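F5/8 type C domain protein (Bacteroides ovatus, PDB 4ZRX) probably hydrolyses alpha-L-fucosides, joining a TIM-barrel fucosidase domain to an F5/8 type C domain that is likely to bind carbohydrate. Local coordinates at residues Lys383-Leu388 with Ala457-Pro462; Ala408-Gly413 with Pro432-Asn437. All blocks are in the same frame, centred on the assembly; numbering follows the deposited sequence. Where two conformers were deposited one is given.

Contact 1: residues Lys383-Leu388 with Ala457-Pro462; sequences KSEINL and AYYAEP
The side-chain amide of Asn-387 meets the backbone of Ala-460 with both of its polar atoms. Asn-387 OD1 takes the Ala-460 N-H on a lone pair at 2.8 Å, almost straight (174° at the hydrogen), while Asn-387 ND2 donates to Ala-460 O at 2.9 Å, with that oxygen close to the amide plane. A chi1 of 61° puts CG of Asn-387 between its own backbone N and carbonyl carbon, and from there the end of the side chain comes nearer the loop after strand 450-458. These two bonds hold the amide nearly parallel to the Tyr-459 ring, the planes being 14° apart, with Asn-387 ND2 3.4 Å from CE1 of Tyr-459. The carboxyl arm of Glu-385 runs alongside the same ring in the same direction.

Behind the amide, Asn-387 and Leu-388 both face Tyr-458 in a classic beta bulge. Tyr-458 O accepts from Asn-387 N at 3.0 Å and weakly from Leu-388 N; Tyr-458 N returns a 2.8 Å bond to Leu-388 O. CD2 of Leu-388 lies 4.1 Å from CB of Tyr-458 and also approaches Ala-460 CB, and beyond them helix 339-356 supplies Thr-355 and Phe-356, the latter edge-to-face with the Tyr-458 ring. On another flank, CD1 of Ile-386 packs at 4.1 Å against CB of Ala-457, near Leu-439.

The bulge falls at the corner between strands 384-386 and 388-393. The buried Asn-387 amide has OD1 and one N-H of ND2 bonded to Ala-460 main chain, which fixes its flip and ties the departing loop to the bulge.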
loop_
_atom_site.group_PDB
_atom_site.type_symbol
_atom_site.label_atom_id
_atom_site.label_comp_id
_atom_site.label_asym_id
_atom_site.label_seq_id
_atom_site.Cartn_x
_atom_site.Cartn_y
_atom_site.Cartn_z
ATOM N N LYS A 383 1.053 24.224 -25.283
ATOM C CA LYS A 383 2.402 24.050 -24.725
ATOM C C LYS A 383 2.402 23.015 -23.608
ATOM O O LYS A 383 2.906 23.278 -22.514
ATOM C CB LYS A 383 2.996 25.398 -24.239
ATOM C CG LYS A 383 3.215 26.352 -25.412
ATOM C CD LYS A 383 3.864 27.634 -24.975
ATOM C CE LYS A 383 4.318 28.371 -26.212
ATOM N NZ LYS A 383 4.775 29.746 -25.901
ATOM N N SER A 384 1.702 21.914 -23.837
ATOM C CA SER A 384 1.592 20.832 -22.818
ATOM C C SER A 384 2.799 19.932 -22.890
ATOM O O SER A 384 3.208 19.617 -23.984
ATOM C CB SER A 384 0.388 19.949 -23.101
ATOM O OG SER A 384 -0.758 20.679 -22.837
ATOM N N GLU A 385 3.351 19.597 -21.726
ATOM C CA GLU A 385 4.337 18.542 -21.501
ATOM C C GLU A 385 3.695 17.613 -20.485
ATOM O O GLU A 385 3.203 18.080 -19.438
ATOM C CB GLU A 385 5.616 19.121 -20.889
ATOM C CG GLU A 385 6.689 18.068 -20.661
ATOM C CD GLU A 385 8.053 18.631 -20.249
ATOM O OE1 GLU A 385 8.120 19.681 -19.574
ATOM O OE2 GLU A 385 9.060 17.979 -20.567
ATOM N N ILE A 386 3.630 16.321 -20.798
ATOM C CA ILE A 386 2.942 15.377 -19.985
ATOM C C ILE A 386 3.779 14.141 -19.773
ATOM O O ILE A 386 4.569 13.761 -20.604
ATOM C CB ILE A 386 1.567 14.995 -20.612
ATOM C CG1 ILE A 386 1.667 14.462 -22.027
ATOM C CG2 ILE A 386 0.674 16.224 -20.618
ATOM C CD1 ILE A 386 0.416 13.773 -22.490
ATOM N N ASN A 387 3.563 13.488 -18.637
ATOM C CA ASN A 387 4.148 12.195 -18.333
ATOM C C ASN A 387 3.252 11.256 -17.547
ATOM O O ASN A 387 3.753 10.239 -16.966
ATOM C CB ASN A 387 5.491 12.394 -17.624
ATOM C CG ASN A 387 5.357 13.128 -16.310
ATOM O OD1 ASN A 387 4.275 13.332 -15.794
ATOM N ND2 ASN A 387 6.484 13.485 -15.734
ATOM N N LEU A 388 1.942 11.581 -17.533
ATOM C CA LEU A 388 0.937 10.885 -16.779
ATOM C C LEU A 388 -0.380 11.028 -17.485
ATOM O O LEU A 388 -0.807 12.143 -17.797
ATOM C CB LEU A 388 0.842 11.426 -15.326
ATOM C CG LEU A 388 -0.288 11.024 -14.417
ATOM C CD1 LEU A 388 -0.318 9.593 -14.226
ATOM C CD2 LEU A 388 -0.179 11.792 -13.084
ATOM N N ALA A 457 -4.672 14.195 -18.395
ATOM C CA ALA A 457 -3.214 14.093 -18.511
ATOM C C ALA A 457 -2.537 15.192 -17.767
ATOM O O ALA A 457 -3.084 16.323 -17.652
ATOM C CB ALA A 457 -2.768 14.097 -19.973
ATOM N N TYR A 458 -1.382 14.872 -17.221
ATOM C CA TYR A 458 -0.682 15.738 -16.286
ATOM C C TYR A 458 0.814 15.595 -16.446
ATOM O O TYR A 458 1.317 14.676 -17.076
ATOM C CB TYR A 458 -1.040 15.373 -14.821
ATOM C CG TYR A 458 -2.508 15.292 -14.513
ATOM C CD1 TYR A 458 -3.197 14.105 -14.674
ATOM C CD2 TYR A 458 -3.229 16.432 -14.075
ATOM C CE1 TYR A 458 -4.541 14.034 -14.421
ATOM C CE2 TYR A 458 -4.588 16.326 -13.753
ATOM C CZ TYR A 458 -5.237 15.147 -14.019
ATOM O OH TYR A 458 -6.562 15.064 -13.677
ATOM N N TYR A 459 1.506 16.532 -15.835
ATOM C CA TYR A 459 2.937 16.474 -15.599
ATOM C C TYR A 459 3.140 16.248 -14.103
ATOM O O TYR A 459 2.738 17.095 -13.294
ATOM C CB TYR A 459 3.648 17.752 -16.021
ATOM C CG TYR A 459 5.147 17.588 -15.825
ATOM C CD1 TYR A 459 5.913 16.903 -16.777
ATOM C CD2 TYR A 459 5.792 18.047 -14.689
ATOM C CE1 TYR A 459 7.299 16.726 -16.585
ATOM C CE2 TYR A 459 7.167 17.851 -14.502
ATOM C CZ TYR A 459 7.893 17.187 -15.441
ATOM O OH TYR A 459 9.267 16.995 -15.322
ATOM N N ALA A 460 3.676 15.078 -13.750
ATOM C CA ALA A 460 4.031 14.717 -12.368
ATOM C C ALA A 460 5.547 14.900 -12.224
ATOM O O ALA A 460 6.310 14.279 -12.952
ATOM C CB ALA A 460 3.684 13.323 -12.077
ATOM N N GLU A 461 5.974 15.764 -11.316
ATOM C CA GLU A 461 7.393 15.944 -11.033
ATOM C C GLU A 461 8.043 14.567 -10.660
ATOM O O GLU A 461 7.573 13.864 -9.742
ATOM C CB GLU A 461 7.542 17.005 -9.922
ATOM C CG GLU A 461 8.760 17.927 -9.966
ATOM C CD GLU A 461 8.908 18.711 -11.274
ATOM O OE1 GLU A 461 8.146 19.669 -11.562
ATOM O OE2 GLU A 461 9.807 18.349 -12.016
ATOM N N PRO A 462 9.133 14.159 -11.359
ATOM C CA PRO A 462 9.759 12.887 -10.978
ATOM C C PRO A 462 10.411 13.011 -9.612
ATOM O O PRO A 462 10.963 14.052 -9.286
ATOM C CB PRO A 462 10.802 12.642 -12.086
ATOM C CG PRO A 462 10.329 13.493 -13.237
ATOM C CD PRO A 462 9.754 14.712 -12.597
#

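Contact 2: residues Ala408-Gly413 with Pro432-Asn437; sequences ALTDNG and PAVNAN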
loop_
_atom_site.group_PDB
_atom_site.type_symbol
_atom_site.label_atom_id
_atom_site.label_comp_id
_atom_site.label_asym_id
_atom_site.label_seq_id
_atom_site.Cartn_x
_atom_site.Cartn_y
_atom_site.Cartn_z
ATOM N N ALA A 408 0.653 9.984 -27.990
ATOM C CA ALA A 408 0.742 11.440 -27.874
ATOM C C ALA A 408 1.297 11.999 -29.152
ATOM O O ALA A 408 2.264 11.448 -29.743
ATOM C CB ALA A 408 1.596 11.810 -26.712
ATOM N N LEU A 409 0.627 13.033 -29.656
ATOM C CA LEU A 409 1.057 13.654 -30.890
ATOM C C LEU A 409 2.148 14.682 -30.651
ATOM O O LEU A 409 1.860 15.836 -30.174
ATOM C CB LEU A 409 -0.117 14.284 -31.574
ATOM C CG LEU A 409 0.190 14.883 -32.930
ATOM C CD1 LEU A 409 0.830 13.902 -33.849
ATOM C CD2 LEU A 409 -1.099 15.435 -33.558
ATOM N N THR A 410 3.362 14.343 -31.047
ATOM C CA THR A 410 4.534 15.269 -30.964
ATOM C C THR A 410 4.631 16.091 -32.244
ATOM O O THR A 410 3.822 15.883 -33.171
ATOM C CB THR A 410 5.840 14.514 -30.759
ATOM O OG1 THR A 410 6.216 13.867 -32.013
ATOM C CG2 THR A 410 5.709 13.507 -29.674
ATOM N N ASP A 411 5.629 16.996 -32.301
ATOM C CA ASP A 411 6.033 17.751 -33.490
ATOM C C ASP A 411 6.466 16.825 -34.624
ATOM O O ASP A 411 6.497 17.227 -35.767
ATOM C CB ASP A 411 7.178 18.791 -33.179
ATOM C CG ASP A 411 8.512 18.161 -32.650
ATOM O OD1 ASP A 411 8.809 16.973 -32.839
ATOM O OD2 ASP A 411 9.319 18.877 -32.003
ATOM N N ASN A 412 6.856 15.607 -34.256
ATOM C CA ASN A 412 7.375 14.654 -35.264
ATOM C C ASN A 412 6.533 13.367 -35.329
ATOM O O ASN A 412 7.094 12.316 -35.646
ATOM C CB ASN A 412 8.828 14.375 -34.961
ATOM C CG ASN A 412 9.639 13.906 -36.176
ATOM O OD1 ASN A 412 9.139 13.844 -37.276
ATOM N ND2 ASN A 412 10.922 13.691 -35.974
ATOM N N GLY A 413 5.233 13.499 -35.086
ATOM C CA GLY A 413 4.223 12.455 -35.171
ATOM C C GLY A 413 3.785 11.806 -33.864
ATOM O O GLY A 413 4.247 12.162 -32.745
ATOM N N PRO A 432 7.985 8.520 -19.885
ATOM C CA PRO A 432 8.906 9.682 -19.948
ATOM C C PRO A 432 8.229 10.884 -20.583
ATOM O O PRO A 432 7.493 10.709 -21.567
ATOM C CB PRO A 432 10.076 9.188 -20.842
ATOM C CG PRO A 432 9.998 7.695 -20.732
ATOM C CD PRO A 432 8.535 7.322 -20.555
ATOM N N ALA A 433 8.477 12.062 -20.008
ATOM C CA ALA A 433 7.836 13.281 -20.434
ATOM C C ALA A 433 7.950 13.493 -21.936
ATOM O O ALA A 433 9.019 13.296 -22.545
ATOM C CB ALA A 433 8.436 14.477 -19.705
ATOM N N VAL A 434 6.834 13.920 -22.511
ATOM C CA VAL A 434 6.803 14.346 -23.906
ATOM C C VAL A 434 6.042 15.648 -24.069
ATOM O O VAL A 434 5.081 15.933 -23.329
ATOM C CB VAL A 434 6.197 13.255 -24.789
ATOM C CG1 VAL A 434 4.722 13.019 -24.479
ATOM C CG2 VAL A 434 6.386 13.567 -26.260
ATOM N N ASN A 435 6.476 16.412 -25.066
ATOM C CA ASN A 435 5.769 17.613 -25.487
ATOM C C ASN A 435 4.807 17.179 -26.576
ATOM O O ASN A 435 5.233 16.639 -27.612
ATOM C CB ASN A 435 6.707 18.694 -26.000
ATOM C CG ASN A 435 7.586 19.277 -24.913
ATOM O OD1 ASN A 435 8.769 18.975 -24.841
ATOM N ND2 ASN A 435 7.017 20.088 -24.061
ATOM N N ALA A 436 3.508 17.409 -26.351
ATOM C CA ALA A 436 2.464 16.955 -27.270
ATOM C C ALA A 436 1.292 17.904 -27.347
ATOM O O ALA A 436 1.041 18.658 -26.380
ATOM C CB ALA A 436 1.969 15.608 -26.851
ATOM N N ASN A 437 0.516 17.804 -28.428
ATOM C CA ASN A 437 -0.668 18.693 -28.611
ATOM C C ASN A 437 -1.987 17.927 -28.720
ATOM O O ASN A 437 -3.060 18.544 -28.661
ATOM C CB ASN A 437 -0.440 19.661 -29.752
ATOM C CG ASN A 437 -0.415 18.972 -31.126
ATOM O OD1 ASN A 437 -1.405 18.438 -31.563
ATOM N ND2 ASN A 437 0.727 18.951 -31.767
HETATM O O HOH W 1 6.671 17.664 -29.774
#
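Leu-409 and Asn-437 supply the direct hydrogen bond of this contact: Asn-437 N donates to Leu-409 O at 3.0 Å, with 157° at the hydrogen. The same oxygen receives a CA-H...O contact from Ala-436 CA at 3.2 Å. A second polar link is indirect. One water accepts from Asp-411 N and donates to Asn-435 O, so it joins the start of the turn to the strand where the two backbones do not bond directly.

Other polar bonds shape the turn itself. Thr-410 OG1, placed between its backbone N and carbonyl carbon (chi1 74°), accepts from Asn-412 N in an ST turn and donates to a lone pair of Gly-413 O at 2.7 Å. Gly-413 O is also bonded by Thr-410 N, so two donors grip it across the type I turn from Thr-410 to Gly-413. Glycine suits the backbone angles at the end of this turn.

Apolar contacts lie beside this network. CB of Ala-408 rests 3.8 Å from CB of Ala-436, with Val-417 and Leu-439 adding to the buried side. In one of the two conformers of Val-434, its CG1 lies near CB of Ala-408 and its CG2 near CG2 of Thr-410. At the more exposed end, CD2 of Leu-409 touches OD1 of Asn-437 at 3.6 Å.

The strand directions differ by 69°, and the contact accordingly has one direct backbone bond in place of a continuous ladder. The small methyl groups of the two alanines allow close approach on the buried side, while water and the threonine hydroxyl satisfy main-chain groups around the turn.

How the contacts relate
Contacts 1 and 2 have centres 11 Å apart in the beta-sandwich-like part of the chain built from strands 368-370 to 450-458. Strands 384-386 and 433-436 pair antiparallel as a two-stranded sheet: Ile-386 N lies 2.9 Å from Val-434 O, a probable hydrogen bond. Along the chain, both segments of contact 2 fall between those of contact 1. Contact 1 joins this small sheet to the four-stranded sheet containing 388-393 and 450-458; contact 2 joins it to the other, containing 401-410 and 438-446. Corners at 387, 432 and 437 carry the chain between sheets, so the short pair bridges one side of the sandwich.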